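Local coordinates for putative carbohydrate metabolism domain-containing protein (PDB 3S30), which is a putative glycoside hydrolase with a galactose-binding-like domain, probably acting in carbohydrate metabolism, and binds a sodium ion, at residues A[141-155]-A[167-179]. Sequence-based numbering, arbitrary orientation.
Sequences FALTGSGYTPNDFPT and LQLITRKTGSLGT
Arg172 lays its side chain along the 3-10 turn 150-152 and the two residues after it, its guanidinium drawn up to a row of backbone carbonyls. NE and NH2 both give weak hydrogen bonds to Phe153 O, the NE one 3.3 Å long, while Asn151 O and Asp152 O lie close by at poor angles. Arg172 CG rests against the proline ring, 3.8 Å from Pro154 CG; the bend at chi2 (-53°) then turns CD and the guanidinium toward the carbonyls, and Ile170 CG2 packs on one guanidinium face. Near the backbone, Arg172 CB touches Phe141 CE1 at 3.5 Å; that ring has Pro154 CD over one face and Lys173 O at its edge. With an alanine at Arg172, Phe153 O would probably lose both donors and a gap would open beside Pro154. Strands 155-158 and 166-173 are antiparallel neighbours in the beta-rich, galactose-binding-like fold, and their pairing begins here: Ile170 N donates to Pro154 O at 2.8 Å, and Thr155 faces Leu169 in a non-hydrogen-bonded pair. Where the segments meet again, Thr144 CG2 packs on Thr174 CG2 at 3.6 Å, the two side chains crossing at about a right angle. Thr144 OG1, set between backbone N and carbonyl carbon (chi1 72°), reaches back to donate to Phe141 O (2.9 Å) and weakly accepts from Gly175 N. Thr144 O sits 3.3 Å from Gly175 CA, where a side chain on Gly175 would collide with it and with Tyr148 OH.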
loop_
_atom_site.group_PDB
_atom_site.type_symbol
_atom_site.label_atom_id
_atom_site.label_comp_id
_atom_site.label_asym_id
_atom_site.label_seq_id
_atom_site.Cartn_x
_atom_site.Cartn_y
_atom_site.Cartn_z
ATOM N N PHE A 141 -4.913 7.842 -10.577
ATOM C CA PHE A 141 -5.614 7.140 -11.644
ATOM C C PHE A 141 -6.748 8.014 -12.205
ATOM O O PHE A 141 -7.025 8.003 -13.412
ATOM C CB PHE A 141 -6.150 5.787 -11.144
ATOM C CG PHE A 141 -6.665 4.899 -12.244
ATOM C CD1 PHE A 141 -5.792 4.195 -13.046
ATOM C CD2 PHE A 141 -8.018 4.770 -12.472
ATOM C CE1 PHE A 141 -6.269 3.374 -14.055
ATOM C CE2 PHE A 141 -8.497 3.957 -13.482
ATOM C CZ PHE A 141 -7.622 3.258 -14.274
ATOM N N ALA A 142 -7.371 8.787 -11.318
ATOM C CA ALA A 142 -8.390 9.768 -11.693
ATOM C C ALA A 142 -7.929 10.809 -12.746
ATOM O O ALA A 142 -8.756 11.338 -13.499
ATOM C CB ALA A 142 -8.910 10.469 -10.434
ATOM N N LEU A 143 -6.628 11.103 -12.794
ATOM C CA LEU A 143 -6.073 12.026 -13.810
ATOM C C LEU A 143 -6.023 11.453 -15.228
ATOM O O LEU A 143 -6.027 12.224 -16.183
ATOM C CB LEU A 143 -4.653 12.465 -13.443
ATOM C CG LEU A 143 -4.428 13.277 -12.158
ATOM C CD1 LEU A 143 -2.929 13.579 -12.009
ATOM C CD2 LEU A 143 -5.229 14.572 -12.117
ATOM N N THR A 144 -5.973 10.121 -15.360
ATOM C CA THR A 144 -5.715 9.459 -16.645
ATOM C C THR A 144 -6.960 9.280 -17.506
ATOM O O THR A 144 -6.846 8.878 -18.665
ATOM C CB THR A 144 -5.043 8.034 -16.483
ATOM O OG1 THR A 144 -5.988 7.069 -15.965
ATOM C CG2 THR A 144 -3.808 8.096 -15.580
ATOM N N GLY A 145 -8.138 9.551 -16.951
ATOM C CA GLY A 145 -9.374 9.413 -17.705
ATOM C C GLY A 145 -10.580 9.982 -16.984
ATOM O O GLY A 145 -10.468 10.449 -15.859
ATOM N N SER A 146 -11.733 9.944 -17.648
ATOM C CA SER A 146 -13.005 10.345 -17.046
ATOM C C SER A 146 -14.046 9.230 -17.173
ATOM O O SER A 146 -13.874 8.298 -17.957
ATOM C CB SER A 146 -13.518 11.634 -17.688
ATOM O OG SER A 146 -12.653 12.709 -17.370
ATOM N N GLY A 147 -15.112 9.327 -16.382
ATOM C CA GLY A 147 -16.175 8.316 -16.375
ATOM C C GLY A 147 -15.843 7.008 -15.655
ATOM O O GLY A 147 -16.491 5.991 -15.897
ATOM N N TYR A 148 -14.847 7.018 -14.774
ATOM C CA TYR A 148 -14.555 5.842 -13.950
ATOM C C TYR A 148 -15.489 5.810 -12.749
ATOM O O TYR A 148 -15.770 6.850 -12.143
ATOM C CB TYR A 148 -13.124 5.866 -13.416
ATOM C CG TYR A 148 -12.027 5.744 -14.436
ATOM C CD1 TYR A 148 -12.018 4.710 -15.376
ATOM C CD2 TYR A 148 -10.956 6.633 -14.427
ATOM C CE1 TYR A 148 -10.985 4.590 -16.301
ATOM C CE2 TYR A 148 -9.925 6.522 -15.344
ATOM C CZ TYR A 148 -9.940 5.503 -16.276
ATOM O OH TYR A 148 -8.902 5.416 -17.177
ATOM N N THR A 149 -15.964 4.621 -12.398
ATOM C CA THR A 149 -16.709 4.424 -11.151
ATOM C C THR A 149 -15.768 3.736 -10.161
ATOM O O THR A 149 -14.726 3.231 -10.565
ATOM C CB THR A 149 -17.993 3.580 -11.374
ATOM O OG1 THR A 149 -17.639 2.246 -11.763
ATOM C CG2 THR A 149 -18.885 4.221 -12.434
ATOM N N PRO A 150 -16.125 3.717 -8.865
ATOM C CA PRO A 150 -15.222 3.143 -7.847
ATOM C C PRO A 150 -14.632 1.759 -8.161
ATOM O O PRO A 150 -13.482 1.503 -7.873
ATOM C CB PRO A 150 -16.115 3.082 -6.603
ATOM C CG PRO A 150 -17.054 4.262 -6.779
ATOM C CD PRO A 150 -17.321 4.336 -8.255
ATOM N N ASN A 151 -15.413 0.883 -8.757
ATOM C CA ASN A 151 -14.953 -0.457 -9.086
ATOM C C ASN A 151 -14.057 -0.562 -10.339
ATOM O O ASN A 151 -13.463 -1.613 -10.599
ATOM C CB ASN A 151 -16.150 -1.401 -9.141
ATOM C CG ASN A 151 -16.602 -1.828 -7.740
ATOM O OD1 ASN A 151 -15.827 -2.434 -6.975
ATOM N ND2 ASN A 151 -17.838 -1.502 -7.390
ATOM N N ASP A 152 -13.908 0.536 -11.073
ATOM C CA ASP A 152 -12.905 0.605 -12.133
ATOM C C ASP A 152 -11.522 0.931 -11.601
ATOM O O ASP A 152 -10.551 0.746 -12.316
ATOM C CB ASP A 152 -13.271 1.659 -13.177
ATOM C CG ASP A 152 -14.656 1.477 -13.713
ATOM O OD1 ASP A 152 -15.033 0.324 -14.063
ATOM O OD2 ASP A 152 -15.369 2.496 -13.768
ATOM N N PHE A 153 -11.421 1.434 -10.372
ATOM C CA PHE A 153 -10.113 1.891 -9.853
ATOM C C PHE A 153 -9.153 0.765 -9.468
ATOM O O PHE A 153 -9.572 -0.381 -9.282
ATOM C CB PHE A 153 -10.284 2.891 -8.700
ATOM C CG PHE A 153 -10.570 4.286 -9.178
ATOM C CD1 PHE A 153 -11.823 4.603 -9.693
ATOM C CD2 PHE A 153 -9.574 5.258 -9.183
ATOM C CE1 PHE A 153 -12.081 5.866 -10.171
ATOM C CE2 PHE A 153 -9.830 6.520 -9.657
ATOM C CZ PHE A 153 -11.087 6.829 -10.149
ATOM N N PRO A 154 -7.852 1.079 -9.389
ATOM C CA PRO A 154 -6.902 0.037 -8.987
ATOM C C PRO A 154 -7.130 -0.459 -7.561
ATOM O O PRO A 154 -6.869 -1.640 -7.246
ATOM C CB PRO A 154 -5.529 0.718 -9.131
ATOM C CG PRO A 154 -5.753 1.939 -10.001
ATOM C CD PRO A 154 -7.184 2.327 -9.824
ATOM N N THR A 155 -7.654 0.427 -6.723
ATOM C CA THR A 155 -7.902 0.139 -5.323
ATOM C C THR A 155 -9.376 0.311 -4.965
ATOM O O THR A 155 -9.951 1.391 -5.127
ATOM C CB THR A 155 -7.037 1.044 -4.453
ATOM O OG1 THR A 155 -5.668 0.840 -4.812
ATOM C CG2 THR A 155 -7.225 0.736 -2.979
ATOM N N LEU A 167 -10.169 -6.172 0.906
ATOM C CA LEU A 167 -9.414 -5.340 -0.022
ATOM C C LEU A 167 -9.319 -6.007 -1.408
ATOM O O LEU A 167 -9.106 -7.218 -1.517
ATOM C CB LEU A 167 -8.010 -5.085 0.528
ATOM C CG LEU A 167 -7.127 -4.099 -0.240
ATOM C CD1 LEU A 167 -7.733 -2.723 -0.200
ATOM C CD2 LEU A 167 -5.688 -4.076 0.323
ATOM N N GLN A 168 -9.501 -5.201 -2.454
ATOM C CA GLN A 168 -9.362 -5.640 -3.836
ATOM C C GLN A 168 -8.372 -4.710 -4.533
ATOM O O GLN A 168 -8.690 -3.560 -4.833
ATOM C CB GLN A 168 -10.711 -5.596 -4.552
ATOM C CG GLN A 168 -10.705 -6.091 -6.001
ATOM C CD GLN A 168 -12.008 -5.732 -6.737
ATOM O OE1 GLN A 168 -12.989 -6.478 -6.678
ATOM N NE2 GLN A 168 -12.016 -4.567 -7.423
ATOM N N LEU A 169 -7.162 -5.208 -4.762
ATOM C CA LEU A 169 -6.172 -4.465 -5.509
ATOM C C LEU A 169 -6.073 -5.080 -6.915
ATOM O O LEU A 169 -5.742 -6.265 -7.070
ATOM C CB LEU A 169 -4.825 -4.474 -4.772
ATOM C CG LEU A 169 -4.850 -3.905 -3.340
ATOM C CD1 LEU A 169 -3.478 -3.926 -2.683
ATOM C CD2 LEU A 169 -5.423 -2.480 -3.304
ATOM N N ILE A 170 -6.405 -4.278 -7.926
ATOM C CA ILE A 170 -6.298 -4.702 -9.322
ATOM C C ILE A 170 -5.445 -3.683 -10.102
ATOM O O ILE A 170 -5.858 -2.543 -10.302
ATOM C CB ILE A 170 -7.677 -4.849 -9.978
ATOM C CG1 ILE A 170 -8.607 -5.701 -9.111
ATOM C CG2 ILE A 170 -7.556 -5.472 -11.368
ATOM C CD1 ILE A 170 -9.995 -5.948 -9.735
ATOM N N THR A 171 -4.235 -4.096 -10.495
ATOM C CA THR A 171 -3.399 -3.312 -11.397
ATOM C C THR A 171 -4.163 -2.986 -12.689
ATOM O O THR A 171 -4.746 -3.865 -13.313
ATOM C CB THR A 171 -2.077 -4.052 -11.705
ATOM O OG1 THR A 171 -1.238 -4.012 -10.543
ATOM C CG2 THR A 171 -1.326 -3.418 -12.892
ATOM N N ARG A 172 -4.173 -1.710 -13.064
ATOM C CA ARG A 172 -4.994 -1.234 -14.181
ATOM C C ARG A 172 -4.146 -0.663 -15.297
ATOM O O ARG A 172 -3.115 -0.039 -15.062
ATOM C CB ARG A 172 -5.952 -0.115 -13.733
ATOM C CG ARG A 172 -6.978 -0.477 -12.684
ATOM C CD ARG A 172 -7.801 -1.680 -13.056
ATOM N NE ARG A 172 -8.957 -1.801 -12.177
ATOM C CZ ARG A 172 -9.945 -2.684 -12.323
ATOM N NH1 ARG A 172 -9.921 -3.577 -13.299
ATOM N NH2 ARG A 172 -10.954 -2.690 -11.456
ATOM N N LYS A 173 -4.612 -0.875 -16.522
ATOM C CA LYS A 173 -4.154 -0.091 -17.661
ATOM C C LYS A 173 -4.750 1.312 -17.505
ATOM O O LYS A 173 -5.922 1.458 -17.147
ATOM C CB LYS A 173 -4.647 -0.737 -18.955
ATOM C CG LYS A 173 -4.069 -0.158 -20.225
ATOM C CD LYS A 173 -4.704 -0.813 -21.442
ATOM C CE LYS A 173 -4.107 -0.272 -22.742
ATOM N NZ LYS A 173 -4.621 1.083 -23.096
ATOM N N THR A 174 -3.937 2.340 -17.733
ATOM C CA THR A 174 -4.422 3.717 -17.660
ATOM C C THR A 174 -5.185 4.127 -18.920
ATOM O O THR A 174 -5.102 3.467 -19.964
ATOM C CB THR A 174 -3.278 4.695 -17.442
ATOM O OG1 THR A 174 -2.195 4.352 -18.316
ATOM C CG2 THR A 174 -2.828 4.650 -15.983
ATOM N N GLY A 175 -5.945 5.211 -18.791
ATOM C CA GLY A 175 -6.672 5.805 -19.905
ATOM C C GLY A 175 -5.722 6.556 -20.810
ATOM O O GLY A 175 -4.627 6.918 -20.393
ATOM N N SER A 176 -6.161 6.787 -22.048
ATOM C CA SER A 176 -5.365 7.424 -23.112
ATOM C C SER A 176 -4.184 8.267 -22.644
ATOM O O SER A 176 -3.056 8.095 -23.110
ATOM C CB SER A 176 -6.271 8.321 -23.941
ATOM O OG SER A 176 -6.801 9.354 -23.132
ATOM N N LEU A 177 -4.449 9.191 -21.733
ATOM C CA LEU A 177 -3.430 10.149 -21.325
ATOM C C LEU A 177 -2.282 9.516 -20.543
ATOM O O LEU A 177 -1.146 9.956 -20.666
ATOM C CB LEU A 177 -4.058 11.295 -20.525
ATOM C CG LEU A 177 -3.167 12.516 -20.299
ATOM C CD1 LEU A 177 -2.485 12.967 -21.581
ATOM C CD2 LEU A 177 -3.979 13.653 -19.694
ATOM N N GLY A 178 -2.580 8.493 -19.748
ATOM C CA GLY A 178 -1.580 7.828 -18.912
ATOM C C GLY A 178 -0.322 7.404 -19.651
ATOM O O GLY A 178 0.778 7.710 -19.210
ATOM N N THR A 179 -0.487 6.697 -20.768
ATOM C CA THR A 179 0.640 6.274 -21.608
ATOM C C THR A 179 1.505 7.457 -22.020
ATOM O O THR A 179 2.716 7.465 -21.822
ATOM C CB THR A 179 0.159 5.599 -22.923
ATOM O OG1 THR A 179 -0.887 4.660 -22.646
ATOM C CG2 THR A 179 1.325 4.905 -23.628
HETATM O O HOH W 1 -9.746 -2.835 -7.839
#